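Local coordinates for PKS_KS domain-containing protein (Photorhabdus luminescens subsp. laumondii, PDB 6SMO) that probably acts as a 3-oxoacyl-[acyl-carrier-protein] synthase, condensing acyl and malonyl units, and in this structure holds a pentaoxo-dodecanal chain in its pocket, at residues 94-99 with 216-221; 127-132 with 165-170; 237-242 with 254-259; 244-249 with 396-401. All coordinates share one frame; numbering follows the deposited sequence.

Contact 1 (94-99 with 216-221); sequences RKYLQF and GASEAP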
loop_
_atom_site.group_PDB
_atom_site.type_symbol
_atom_site.label_atom_id
_atom_site.label_comp_id
_atom_site.label_asym_id
_atom_site.label_seq_id
_atom_site.Cartn_x
_atom_site.Cartn_y
_atom_site.Cartn_z
ATOM N N ARG B 94 18.186 9.124 -3.696
ATOM C CA ARG B 94 16.776 9.524 -3.963
ATOM C C ARG B 94 16.303 8.887 -5.278
ATOM O O ARG B 94 15.675 9.599 -6.088
ATOM C CB ARG B 94 16.651 11.053 -4.008
ATOM C CG ARG B 94 16.789 11.738 -2.657
ATOM C CD ARG B 94 15.485 11.752 -1.880
ATOM N NE ARG B 94 15.463 12.782 -0.847
ATOM C CZ ARG B 94 16.040 12.686 0.351
ATOM N NH1 ARG B 94 16.706 11.596 0.698
ATOM N NH2 ARG B 94 15.946 13.691 1.205
ATOM N N LYS B 95 16.590 7.596 -5.472
ATOM C CA LYS B 95 16.269 6.832 -6.711
ATOM C C LYS B 95 14.750 6.768 -6.909
ATOM O O LYS B 95 14.304 6.925 -8.063
ATOM C CB LYS B 95 16.847 5.415 -6.641
ATOM C CG LYS B 95 18.334 5.298 -6.953
ATOM C CD LYS B 95 18.963 4.050 -6.365
ATOM C CE LYS B 95 20.001 3.411 -7.261
ATOM N NZ LYS B 95 20.361 2.053 -6.787
ATOM N N TYR B 96 13.996 6.530 -5.829
ATOM C CA TYR B 96 12.512 6.411 -5.830
ATOM C C TYR B 96 11.895 7.639 -6.509
ATOM O O TYR B 96 11.021 7.466 -7.382
ATOM C CB TYR B 96 11.972 6.236 -4.405
ATOM C CG TYR B 96 10.497 6.520 -4.264
ATOM C CD1 TYR B 96 9.557 5.765 -4.948
ATOM C CD2 TYR B 96 10.038 7.553 -3.462
ATOM C CE1 TYR B 96 8.201 6.025 -4.834
ATOM C CE2 TYR B 96 8.685 7.825 -3.336
ATOM C CZ TYR B 96 7.762 7.057 -4.025
ATOM O OH TYR B 96 6.427 7.318 -3.908
ATOM N N LEU B 97 12.340 8.838 -6.116
ATOM C CA LEU B 97 11.864 10.135 -6.670
ATOM C C LEU B 97 12.421 10.330 -8.087
ATOM O O LEU B 97 11.669 10.831 -8.946
ATOM C CB LEU B 97 12.296 11.271 -5.733
ATOM C CG LEU B 97 11.837 12.678 -6.118
ATOM C CD1 LEU B 97 10.353 12.714 -6.459
ATOM C CD2 LEU B 97 12.141 13.664 -4.999
ATOM N N GLN B 98 13.679 9.938 -8.324
ATOM C CA GLN B 98 14.388 10.121 -9.622
ATOM C C GLN B 98 13.682 9.314 -10.721
ATOM O O GLN B 98 13.374 9.910 -11.773
ATOM C CB GLN B 98 15.857 9.705 -9.510
ATOM C CG GLN B 98 16.718 10.215 -10.661
ATOM C CD GLN B 98 17.923 9.345 -10.918
ATOM O OE1 GLN B 98 18.732 9.086 -10.029
ATOM N NE2 GLN B 98 18.058 8.888 -12.153
ATOM N N PHE B 99 13.442 8.018 -10.489
ATOM C CA PHE B 99 12.844 7.074 -11.473
ATOM C C PHE B 99 11.425 7.523 -11.842
ATOM O O PHE B 99 11.032 7.341 -13.013
ATOM C CB PHE B 99 12.824 5.638 -10.937
ATOM C CG PHE B 99 14.171 5.008 -10.676
ATOM C CD1 PHE B 99 15.317 5.445 -11.326
ATOM C CD2 PHE B 99 14.284 3.940 -9.797
ATOM C CE1 PHE B 99 16.544 4.849 -11.081
ATOM C CE2 PHE B 99 15.511 3.343 -9.557
ATOM C CZ PHE B 99 16.640 3.798 -10.200
ATOM N N GLY B 216 0.776 4.629 -12.403
ATOM C CA GLY B 216 1.904 3.676 -12.388
ATOM C C GLY B 216 2.456 3.466 -10.988
ATOM O O GLY B 216 1.683 3.601 -10.019
ATOM N N ALA B 217 3.750 3.141 -10.887
ATOM C CA ALA B 217 4.466 2.908 -9.610
ATOM C C ALA B 217 5.981 3.057 -9.807
ATOM O O ALA B 217 6.474 2.732 -10.904
ATOM C CB ALA B 217 4.114 1.545 -9.070
ATOM N N SER B 218 6.669 3.462 -8.743
ATOM C CA SER B 218 8.142 3.613 -8.673
ATOM C C SER B 218 8.653 2.877 -7.436
ATOM O O SER B 218 8.004 2.977 -6.424
ATOM C CB SER B 218 8.522 5.049 -8.627
ATOM O OG SER B 218 9.918 5.204 -8.682
ATOM N N GLU B 219 9.770 2.151 -7.545
ATOM C CA GLU B 219 10.359 1.412 -6.402
ATOM C C GLU B 219 11.888 1.478 -6.426
ATOM O O GLU B 219 12.435 1.340 -7.495
ATOM C CB GLU B 219 9.963 -0.046 -6.534
ATOM C CG GLU B 219 9.981 -0.798 -5.239
ATOM C CD GLU B 219 8.944 -0.321 -4.257
ATOM O OE1 GLU B 219 9.314 0.112 -3.171
ATOM O OE2 GLU B 219 7.790 -0.378 -4.605
ATOM N N ALA B 220 12.534 1.669 -5.268
ATOM C CA ALA B 220 14.013 1.672 -5.143
ATOM C C ALA B 220 14.416 0.867 -3.907
ATOM O O ALA B 220 14.925 1.454 -2.959
ATOM C CB ALA B 220 14.529 3.076 -5.078
ATOM N N PRO B 221 14.279 -0.470 -3.909
ATOM C CA PRO B 221 14.520 -1.294 -2.734
ATOM C C PRO B 221 15.870 -2.004 -2.651
ATOM O O PRO B 221 15.956 -2.967 -1.978
ATOM C CB PRO B 221 13.437 -2.344 -2.956
ATOM C CG PRO B 221 13.489 -2.599 -4.422
ATOM C CD PRO B 221 13.850 -1.270 -5.036
#

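Contact 2 (127-132 with 165-170); sequences IATAIA and FDFSSA. With LKZ (3,5,7,9,11-pentakis(oxidanylidene)dodecanal), chain H.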
loop_
_atom_site.group_PDB
_atom_site.type_symbol
_atom_site.label_atom_id
_atom_site.label_comp_id
_atom_site.label_asym_id
_atom_site.label_seq_id
_atom_site.Cartn_x
_atom_site.Cartn_y
_atom_site.Cartn_z
ATOM N N ILE B 127 0.756 7.659 -8.508
ATOM C CA ILE B 127 2.058 6.927 -8.491
ATOM C C ILE B 127 2.157 6.154 -7.172
ATOM O O ILE B 127 2.228 6.803 -6.109
ATOM C CB ILE B 127 3.246 7.890 -8.694
ATOM C CG1 ILE B 127 3.161 8.603 -10.048
ATOM C CG2 ILE B 127 4.571 7.158 -8.526
ATOM C CD1 ILE B 127 4.107 9.771 -10.197
ATOM N N ALA B 128 2.167 4.821 -7.255
ATOM C CA ALA B 128 2.172 3.888 -6.104
ATOM C C ALA B 128 3.610 3.492 -5.748
ATOM O O ALA B 128 4.516 3.705 -6.579
ATOM C CB ALA B 128 1.340 2.674 -6.433
ATOM N N THR B 129 3.796 2.935 -4.550
ATOM C CA THR B 129 5.096 2.436 -4.027
ATOM C C THR B 129 4.835 1.490 -2.852
ATOM O O THR B 129 3.818 1.681 -2.159
ATOM C CB THR B 129 6.008 3.597 -3.607
ATOM O OG1 THR B 129 7.333 3.085 -3.458
ATOM C CG2 THR B 129 5.569 4.267 -2.323
ATOM N N ALA B 130 5.739 0.541 -2.628
ATOM C CA ALA B 130 5.633 -0.397 -1.494
ATOM C C ALA B 130 6.428 0.144 -0.296
ATOM O O ALA B 130 5.885 0.094 0.811
ATOM C CB ALA B 130 6.114 -1.755 -1.925
ATOM N N ILE B 131 7.637 0.680 -0.516
ATOM C CA ILE B 131 8.489 1.181 0.610
ATOM C C ILE B 131 8.918 2.635 0.399
ATOM O O ILE B 131 9.614 3.148 1.264
ATOM C CB ILE B 131 9.730 0.294 0.825
ATOM C CG1 ILE B 131 10.890 0.732 -0.066
ATOM C CG2 ILE B 131 9.414 -1.171 0.641
ATOM C CD1 ILE B 131 11.832 -0.378 -0.420
ATOM N N ALA B 132 8.566 3.243 -0.730
ATOM C CA ALA B 132 8.925 4.641 -1.072
ATOM C C ALA B 132 10.444 4.830 -0.929
ATOM O O ALA B 132 11.185 3.965 -1.440
ATOM C CB ALA B 132 8.135 5.594 -0.206
ATOM N N PHE B 165 10.938 10.565 4.483
ATOM C CA PHE B 165 9.812 9.900 5.195
ATOM C C PHE B 165 8.487 10.145 4.459
ATOM O O PHE B 165 7.506 9.439 4.765
ATOM C CB PHE B 165 9.749 10.366 6.651
ATOM C CG PHE B 165 10.871 9.845 7.514
ATOM C CD1 PHE B 165 12.100 10.490 7.549
ATOM C CD2 PHE B 165 10.704 8.703 8.282
ATOM C CE1 PHE B 165 13.132 10.006 8.339
ATOM C CE2 PHE B 165 11.738 8.221 9.072
ATOM C CZ PHE B 165 12.949 8.873 9.099
ATOM N N ASP B 166 8.455 11.107 3.529
ATOM C CA ASP B 166 7.278 11.399 2.665
ATOM C C ASP B 166 7.117 10.256 1.655
ATOM O O ASP B 166 7.997 10.109 0.785
ATOM C CB ASP B 166 7.419 12.761 1.977
ATOM C CG ASP B 166 6.258 13.140 1.069
ATOM O OD1 ASP B 166 5.207 12.472 1.140
ATOM O OD2 ASP B 166 6.414 14.108 0.297
ATOM N N PHE B 167 6.028 9.489 1.774
ATOM C CA PHE B 167 5.696 8.322 0.912
ATOM C C PHE B 167 5.257 8.800 -0.478
ATOM O O PHE B 167 5.596 8.124 -1.469
ATOM C CB PHE B 167 4.609 7.457 1.558
ATOM C CG PHE B 167 5.033 6.049 1.900
ATOM C CD1 PHE B 167 5.801 5.790 3.025
ATOM C CD2 PHE B 167 4.654 4.982 1.099
ATOM C CE1 PHE B 167 6.184 4.493 3.337
ATOM C CE2 PHE B 167 5.037 3.687 1.413
ATOM C CZ PHE B 167 5.801 3.445 2.531
ATOM N N SER B 168 4.527 9.919 -0.544
ATOM C CA SER B 168 3.949 10.490 -1.791
ATOM C C SER B 168 4.831 11.625 -2.327
ATOM O O SER B 168 4.272 12.648 -2.768
ATOM C CB SER B 168 2.533 10.951 -1.559
ATOM O OG SER B 168 2.483 11.964 -0.564
ATOM N N SER B 169 6.158 11.448 -2.299
ATOM C CA SER B 169 7.151 12.378 -2.897
ATOM C C SER B 169 7.030 12.329 -4.424
ATOM O O SER B 169 7.031 13.404 -5.053
ATOM C CB SER B 169 8.554 12.051 -2.454
ATOM O OG SER B 169 8.706 12.255 -1.058
ATOM N N ALA B 170 6.919 11.117 -4.978
ATOM C CA ALA B 170 6.823 10.832 -6.429
ATOM C C ALA B 170 5.530 11.428 -7.001
ATOM O O ALA B 170 5.603 12.070 -8.066
ATOM C CB ALA B 170 6.895 9.342 -6.661
HETATM C C4 LKZ H . 10.585 -4.454 3.736
HETATM C C5 LKZ H . 9.148 -3.998 3.758
HETATM C C6 LKZ H . 8.543 -3.520 2.434
HETATM C C7 LKZ H . 7.514 -4.532 1.977
HETATM C C8 LKZ H . 6.686 -4.258 0.716
HETATM C C10 LKZ H . 5.453 -8.475 -2.118
HETATM C C22 LKZ H . 11.443 -3.310 4.238
HETATM C C11 LKZ H . 6.154 -7.773 -3.253
HETATM O O19 LKZ H . 7.195 -8.185 -3.733
HETATM C C3 LKZ H . 5.138 -7.354 -1.145
HETATM O O23 LKZ H . 3.999 -7.184 -0.747
HETATM C C2 LKZ H . 6.274 -6.380 -0.802
HETATM C C9 LKZ H . 5.897 -5.535 0.416
HETATM O O20 LKZ H . 5.040 -5.905 1.194
HETATM O O21 LKZ H . 7.391 -5.574 2.581
HETATM O O22 LKZ H . 8.524 -3.994 4.806
HETATM O O24 LKZ H . 11.803 -3.225 5.403
HETATM C C23 LKZ H . 11.832 -2.273 3.202
#

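Contact 3 (237-242 with 254-259); sequences SSRELE and ERDGFV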
loop_
_atom_site.group_PDB
_atom_site.type_symbol
_atom_site.label_atom_id
_atom_site.label_comp_id
_atom_site.label_asym_id
_atom_site.label_seq_id
_atom_site.Cartn_x
_atom_site.Cartn_y
_atom_site.Cartn_z
ATOM N N SER B 237 15.971 -15.701 -3.652
ATOM C CA SER B 237 16.715 -16.862 -4.208
ATOM C C SER B 237 18.071 -16.976 -3.501
ATOM O O SER B 237 18.805 -15.968 -3.478
ATOM C CB SER B 237 16.885 -16.733 -5.701
ATOM O OG SER B 237 17.449 -17.914 -6.252
ATOM N N SER B 238 18.378 -18.153 -2.942
ATOM C CA SER B 238 19.566 -18.402 -2.082
ATOM C C SER B 238 20.351 -19.647 -2.529
ATOM O O SER B 238 21.326 -19.991 -1.832
ATOM C CB SER B 238 19.146 -18.521 -0.640
ATOM O OG SER B 238 18.249 -19.606 -0.463
ATOM N N ARG B 239 19.970 -20.290 -3.640
ATOM C CA ARG B 239 20.634 -21.528 -4.136
ATOM C C ARG B 239 21.929 -21.143 -4.862
ATOM O O ARG B 239 21.940 -20.097 -5.543
ATOM C CB ARG B 239 19.689 -22.356 -5.017
ATOM C CG ARG B 239 19.380 -21.767 -6.387
ATOM C CD ARG B 239 18.535 -22.720 -7.215
ATOM N NE ARG B 239 18.512 -22.387 -8.634
ATOM C CZ ARG B 239 17.695 -21.506 -9.210
ATOM N NH1 ARG B 239 16.811 -20.831 -8.493
ATOM N NH2 ARG B 239 17.771 -21.296 -10.514
ATOM N N GLU B 240 22.981 -21.954 -4.699
ATOM C CA GLU B 240 24.309 -21.761 -5.343
ATOM C C GLU B 240 24.163 -21.989 -6.851
ATOM O O GLU B 240 23.558 -23.010 -7.237
ATOM C CB GLU B 240 25.350 -22.705 -4.736
ATOM C CG GLU B 240 25.798 -22.303 -3.339
ATOM C CD GLU B 240 26.650 -21.045 -3.270
ATOM O OE1 GLU B 240 27.511 -20.860 -4.155
ATOM O OE2 GLU B 240 26.449 -20.250 -2.331
ATOM N N LEU B 241 24.696 -21.069 -7.663
ATOM C CA LEU B 241 24.550 -21.057 -9.143
ATOM C C LEU B 241 25.855 -20.588 -9.798
ATOM O O LEU B 241 26.547 -19.736 -9.202
ATOM C CB LEU B 241 23.394 -20.126 -9.518
ATOM C CG LEU B 241 21.994 -20.715 -9.368
ATOM C CD1 LEU B 241 20.951 -19.612 -9.268
ATOM C CD2 LEU B 241 21.673 -21.651 -10.525
ATOM N N GLU B 242 26.159 -21.126 -10.983
ATOM C CA GLU B 242 27.270 -20.672 -11.863
ATOM C C GLU B 242 26.865 -19.345 -12.517
ATOM O O GLU B 242 27.702 -18.421 -12.545
ATOM C CB GLU B 242 27.583 -21.731 -12.922
ATOM C CG GLU B 242 28.117 -23.032 -12.344
ATOM C CD GLU B 242 28.258 -24.167 -13.344
ATOM O OE1 GLU B 242 27.303 -24.404 -14.110
ATOM O OE2 GLU B 242 29.325 -24.813 -13.356
ATOM N N GLU B 254 13.422 -25.587 -10.460
ATOM C CA GLU B 254 14.638 -25.172 -9.706
ATOM C C GLU B 254 14.363 -23.942 -8.828
ATOM O O GLU B 254 15.172 -23.697 -7.912
ATOM C CB GLU B 254 15.793 -24.857 -10.662
ATOM C CG GLU B 254 16.430 -26.086 -11.289
ATOM C CD GLU B 254 15.770 -26.592 -12.560
ATOM O OE1 GLU B 254 14.630 -26.174 -12.849
ATOM O OE2 GLU B 254 16.403 -27.404 -13.262
ATOM N N ARG B 255 13.285 -23.192 -9.094
ATOM C CA ARG B 255 12.999 -21.872 -8.459
ATOM C C ARG B 255 12.959 -22.019 -6.930
ATOM O O ARG B 255 12.432 -23.043 -6.449
ATOM C CB ARG B 255 11.693 -21.285 -9.001
ATOM C CG ARG B 255 10.424 -21.972 -8.516
ATOM C CD ARG B 255 9.198 -21.430 -9.227
ATOM N NE ARG B 255 7.948 -21.944 -8.679
ATOM C CZ ARG B 255 7.377 -23.104 -9.006
ATOM N NH1 ARG B 255 7.939 -23.910 -9.892
ATOM N NH2 ARG B 255 6.236 -23.454 -8.437
ATOM N N ASP B 256 13.498 -21.029 -6.205
ATOM C CA ASP B 256 13.617 -21.039 -4.720
ATOM C C ASP B 256 13.455 -19.631 -4.124
ATOM O O ASP B 256 13.778 -19.474 -2.929
ATOM C CB ASP B 256 14.967 -21.626 -4.294
ATOM C CG ASP B 256 16.161 -20.789 -4.721
ATOM O OD1 ASP B 256 16.145 -20.282 -5.860
ATOM O OD2 ASP B 256 17.092 -20.640 -3.907
ATOM N N GLY B 257 12.971 -18.649 -4.896
ATOM C CA GLY B 257 12.803 -17.256 -4.434
ATOM C C GLY B 257 12.922 -16.248 -5.564
ATOM O O GLY B 257 13.397 -16.631 -6.651
ATOM N N PHE B 258 12.516 -14.997 -5.312
ATOM C CA PHE B 258 12.519 -13.884 -6.299
ATOM C C PHE B 258 13.838 -13.107 -6.198
ATOM O O PHE B 258 14.340 -12.905 -5.076
ATOM C CB PHE B 258 11.295 -12.979 -6.116
ATOM C CG PHE B 258 11.272 -12.115 -4.878
ATOM C CD1 PHE B 258 11.944 -10.902 -4.841
ATOM C CD2 PHE B 258 10.541 -12.495 -3.761
ATOM C CE1 PHE B 258 11.910 -10.103 -3.708
ATOM C CE2 PHE B 258 10.507 -11.694 -2.629
ATOM C CZ PHE B 258 11.190 -10.500 -2.605
ATOM N N VAL B 259 14.383 -12.701 -7.349
ATOM C CA VAL B 259 15.542 -11.766 -7.462
ATOM C C VAL B 259 14.996 -10.338 -7.348
ATOM O O VAL B 259 14.259 -9.922 -8.263
ATOM C CB VAL B 259 16.314 -11.971 -8.780
ATOM C CG1 VAL B 259 17.370 -10.897 -9.000
ATOM C CG2 VAL B 259 16.941 -13.354 -8.855
#

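Contact 4 (244-249 with 396-401); sequences QQAATC and NYQTPD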
loop_
_atom_site.group_PDB
_atom_site.type_symbol
_atom_site.label_atom_id
_atom_site.label_comp_id
_atom_site.label_asym_id
_atom_site.label_seq_id
_atom_site.Cartn_x
_atom_site.Cartn_y
_atom_site.Cartn_z
ATOM N N GLN B 244 24.186 -16.255 -12.213
ATOM C CA GLN B 244 23.304 -15.561 -11.233
ATOM C C GLN B 244 22.054 -15.011 -11.937
ATOM O O GLN B 244 21.066 -14.729 -11.230
ATOM C CB GLN B 244 24.070 -14.445 -10.518
ATOM C CG GLN B 244 25.037 -14.953 -9.455
ATOM C CD GLN B 244 24.338 -15.575 -8.271
ATOM O OE1 GLN B 244 23.250 -15.161 -7.875
ATOM N NE2 GLN B 244 24.968 -16.581 -7.685
ATOM N N GLN B 245 22.095 -14.863 -13.265
ATOM C CA GLN B 245 20.945 -14.408 -14.097
ATOM C C GLN B 245 19.844 -15.476 -14.095
ATOM O O GLN B 245 18.667 -15.102 -14.266
ATOM C CB GLN B 245 21.401 -14.102 -15.525
ATOM C CG GLN B 245 22.294 -12.875 -15.626
ATOM C CD GLN B 245 22.609 -12.507 -17.055
ATOM O OE1 GLN B 245 22.744 -13.365 -17.925
ATOM N NE2 GLN B 245 22.731 -11.214 -17.308
ATOM N N ALA B 246 20.213 -16.749 -13.906
ATOM C CA ALA B 246 19.298 -17.915 -13.898
ATOM C C ALA B 246 18.578 -18.038 -12.548
ATOM O O ALA B 246 17.644 -18.859 -12.463
ATOM C CB ALA B 246 20.069 -19.173 -14.223
ATOM N N ALA B 247 18.992 -17.261 -11.538
ATOM C CA ALA B 247 18.446 -17.287 -10.158
ATOM C C ALA B 247 16.939 -16.999 -10.171
ATOM O O ALA B 247 16.229 -17.570 -9.319
ATOM C CB ALA B 247 19.186 -16.300 -9.287
ATOM N N THR B 248 16.479 -16.142 -11.091
ATOM C CA THR B 248 15.037 -15.870 -11.357
ATOM C C THR B 248 14.594 -16.728 -12.550
ATOM O O THR B 248 14.990 -16.412 -13.689
ATOM C CB THR B 248 14.757 -14.368 -11.534
ATOM O OG1 THR B 248 13.388 -14.219 -11.912
ATOM C CG2 THR B 248 15.637 -13.682 -12.559
ATOM N N CYS B 249 13.825 -17.790 -12.282
ATOM C CA CYS B 249 13.328 -18.776 -13.281
ATOM C C CYS B 249 11.873 -19.127 -12.975
ATOM O O CYS B 249 11.596 -20.159 -12.368
ATOM C CB CYS B 249 14.197 -20.029 -13.287
ATOM S SG CYS B 249 14.510 -20.705 -11.635
ATOM N N ASN B 396 15.312 -18.443 -18.744
ATOM C CA ASN B 396 15.922 -19.263 -17.661
ATOM C C ASN B 396 15.007 -20.449 -17.326
ATOM O O ASN B 396 15.072 -20.932 -16.177
ATOM C CB ASN B 396 16.224 -18.421 -16.419
ATOM C CG ASN B 396 16.950 -17.131 -16.738
ATOM O OD1 ASN B 396 17.748 -17.075 -17.672
ATOM N ND2 ASN B 396 16.685 -16.090 -15.966
ATOM N N TYR B 397 14.202 -20.913 -18.290
ATOM C CA TYR B 397 13.306 -22.090 -18.136
ATOM C C TYR B 397 14.145 -23.366 -18.279
ATOM O O TYR B 397 14.504 -23.731 -19.418
ATOM C CB TYR B 397 12.149 -22.057 -19.137
ATOM C CG TYR B 397 11.049 -23.038 -18.823
ATOM C CD1 TYR B 397 10.047 -22.720 -17.919
ATOM C CD2 TYR B 397 11.017 -24.295 -19.407
ATOM C CE1 TYR B 397 9.036 -23.617 -17.615
ATOM C CE2 TYR B 397 10.013 -25.203 -19.114
ATOM C CZ TYR B 397 9.018 -24.864 -18.214
ATOM O OH TYR B 397 8.024 -25.752 -17.919
ATOM N N GLN B 398 14.451 -24.008 -17.148
ATOM C CA GLN B 398 15.336 -25.200 -17.058
ATOM C C GLN B 398 14.461 -26.461 -17.086
ATOM O O GLN B 398 13.937 -26.779 -18.172
ATOM C CB GLN B 398 16.229 -25.080 -15.819
ATOM C CG GLN B 398 17.203 -23.911 -15.885
ATOM C CD GLN B 398 17.752 -23.541 -14.529
ATOM O OE1 GLN B 398 18.162 -24.396 -13.747
ATOM N NE2 GLN B 398 17.766 -22.249 -14.237
ATOM N N THR B 399 14.291 -27.140 -15.944
ATOM C CA THR B 399 13.487 -28.385 -15.814
ATOM C C THR B 399 12.014 -28.011 -15.662
ATOM O O THR B 399 11.672 -27.193 -14.811
ATOM C CB THR B 399 13.966 -29.242 -14.634
ATOM O OG1 THR B 399 15.390 -29.337 -14.694
ATOM C CG2 THR B 399 13.370 -30.632 -14.635
ATOM N N PRO B 400 11.101 -28.587 -16.479
ATOM C CA PRO B 400 9.671 -28.303 -16.352
ATOM C C PRO B 400 9.071 -28.921 -15.078
ATOM O O PRO B 400 9.320 -30.085 -14.820
ATOM C CB PRO B 400 9.058 -28.931 -17.613
ATOM C CG PRO B 400 10.022 -30.038 -17.988
ATOM C CD PRO B 400 11.389 -29.534 -17.569
ATOM N N ASP B 401 8.312 -28.123 -14.319
ATOM C CA ASP B 401 7.615 -28.546 -13.074
ATOM C C ASP B 401 6.364 -29.331 -13.464
ATOM O O ASP B 401 5.604 -28.884 -14.320
ATOM C CB ASP B 401 7.274 -27.335 -12.202
ATOM C CG ASP B 401 6.940 -27.672 -10.757
ATOM O OD1 ASP B 401 6.062 -28.530 -10.539
ATOM O OD2 ASP B 401 7.559 -27.067 -9.860
#

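Contact 1 (94-99 with 216-221)
Y96 and A220 bring the two backbones closest, CA to CA 5.0 Å, where the axes of helix 95-99 and strand 216-219 approach to 7.2 Å and run against each other at 144°. This is helix-on-sheet packing within the thiolase-like fold: the start of helix 95-111 lies on a face of the large mixed sheet, at the C-terminal end of strand 212-219. The one hydrogen bond across the gap comes from S218 OG, which donates to Y96 O at 2.8 Å. It meets the carbonyl in its plane, on a lone pair, with a C=O...donor angle of 135°. OG anti to the backbone N of S218 (chi1 -175°) brings the hydroxyl to Y96 O, and the same oxygen also lies near F99 CB. The Y96 ring turns its edge to the strand, with CE1 3.4 Å from S218 O. F99 does likewise one turn later, its CD2 edge 3.9 Å from E219 O, while one ring face lies over K95 O. A220 CB rests against the helix start, 3.6 Å from both K95 CB and Y96 N. The polar ends of the larger side chains are engaged elsewhere: K95 NZ in a salt bridge with E262, Y96 OH with F167 O, and the E219 carboxylate with the backbone N of A130 and I131. Chemically, then, this is a buried interface of mixed character, in which one serine hydroxyl ties the strand to a helix carbonyl and the ring edges settle beside strand carbonyls.

Contact 2 (127-132 with 165-170)
F167 packs against T129, A130, I131 and A132, the turn that follows strand 123-128 in this thiolase-like fold; that turn is an ST motif, T129 OG1 accepting from A132 N at 3.0 Å. Along 165-170, D166 organises its own loop. Its OD1 takes S168 OG on the syn lone pair, and the same oxygen is hydrogen-bonded to S158 OG of the neighbouring Ketoacyl_synth_N domain-containing chain. F167 then carries the middle of the contact. A132 CB stands over the centre of its ring, 3.7 Å from the centroid and 11° off the normal, a CH-pi contact, while A130 O lies in plane at the CE2 edge, 3.7 Å away. With T129 OG1 anti to the backbone N (chi1 -165°), CG2 falls between that N and the carbonyl carbon and reaches F167 CD2 obliquely at 3.6 Å. The far side of the A130-I131 turn faces the bound pentaoxo-dodecanal: A130 CB lies 3.7 Å from its C8, and I131 CG2 is placed near C6. F167 therefore backs a turn that lines the ligand pocket, and the partner chain packs on F167 as well. S168 occupies the N-cap position without a side-chain cap, and S169 OG bonds D166 O from above the carbonyl plane. With A170 the helix is under way: its CB meets I127 CG2 at 3.7 Å, and I127 CD1 ends 3.5 Å from A170 O.

Contact 3 (237-242 with 254-259)
R239 lays its guanidinium between E254 and L241: E254 CB sits over one face, 3.9 Å above the plane and toward the rim, and L241 CD1 over the opposite face at 3.6 Å. The edge belongs to D256. R239 NH1 forms a salt bridge with D256 OD1 at 2.8 Å, almost in the guanidinium plane, but the carboxylate is turned 70° to that plane and is met from above its own. S237 OG donates to the same OD1 at 2.7 Å from the opposite face, so two donors grip one oxygen. The other oxygen, OD2, faces the backbone: S238 N bonds it at 3.0 Å with an angle of 159°, and R239 N adds a weak bond at 2.9 Å. D256 thus ties down three successive residues, 237 to 239, and its negative charge is probably stabilised by the arginine and these N-H and O-H groups. In R239, CG sits between the backbone N and the carbonyl carbon (chi1 71°), which lays CB and CG alongside the D256 carboxylate. Next to this, G257 has backbone angles suited to glycine, and its CA comes directly against S237 N at 3.6 Å. E254 sends its carboxylate away, to T399 OG1. Both segments belong to the long loop joining helix 224-233 to strand 263-271, which the contact folds back on itself. Beyond it, F258 makes edge-to-face contacts with F230, a residue of helix 224-233, and with H369, just before helix 372-388, both part of the ligand pocket.

Contact 4 (244-249 with 396-401)
N396 plugs its side-chain amide into the turn at 245-248, and this is the close-packed half of the contact. ND2 donates to T248 O at 2.9 Å and 173°, the oxygen lying in the amide plane and the nitrogen nearly on the line of the C=O bond. Q245 O is 2.8 Å from the same ND2, but the angle is too poor for a hydrogen bond. The amide carbon CG lies 3.8 Å from A246 CA, and C249 CB packs against N396 O, 3.2 Å away. T248 and C249 are buried; T248 OG1 turns elsewhere, to K364 O. The looser side begins at Q398, which extends beyond CG to bring NE2 within 3.8 Å of A246 CB, a contact without a hydrogen bond. Further on, T399 and P400 are exposed and meet nothing of 244-249. Between 244-249 and 396-401 the single hydrogen bond is this straight amide-to-carbonyl bond; farther on, D401 adds a salt bridge to R255. The chemistry is that of a neutral polar join: one backbone carbonyl, T248 O, takes the asparagine N-H, while Q245 O lies close without a bond, with A246 CA beside CG and C249 CB beside the N396 backbone.

How the contacts relate
The four contacts form two pairs. Contacts 1 and 2 have centres 8 Å apart and share the sheet through neighbouring strands 212-219 and 123-128; contact 2 is nested within the loop that contact 1 closes, and Y96 OH meets F167 O at 2.7 Å. Contacts 3 and 4 are likewise 8 Å apart between centres, their segments alternating along the chain, with E254 OE2 to T399 OG1 at 2.6 Å. The pairs lie well apart, contacts 2 and 4 having centres 32 Å from each other. The ligand lies between: it touches contact 2 directly, and comes within about 6 Å of the E219 side chain, 5 Å of F258 and 12 Å of T248.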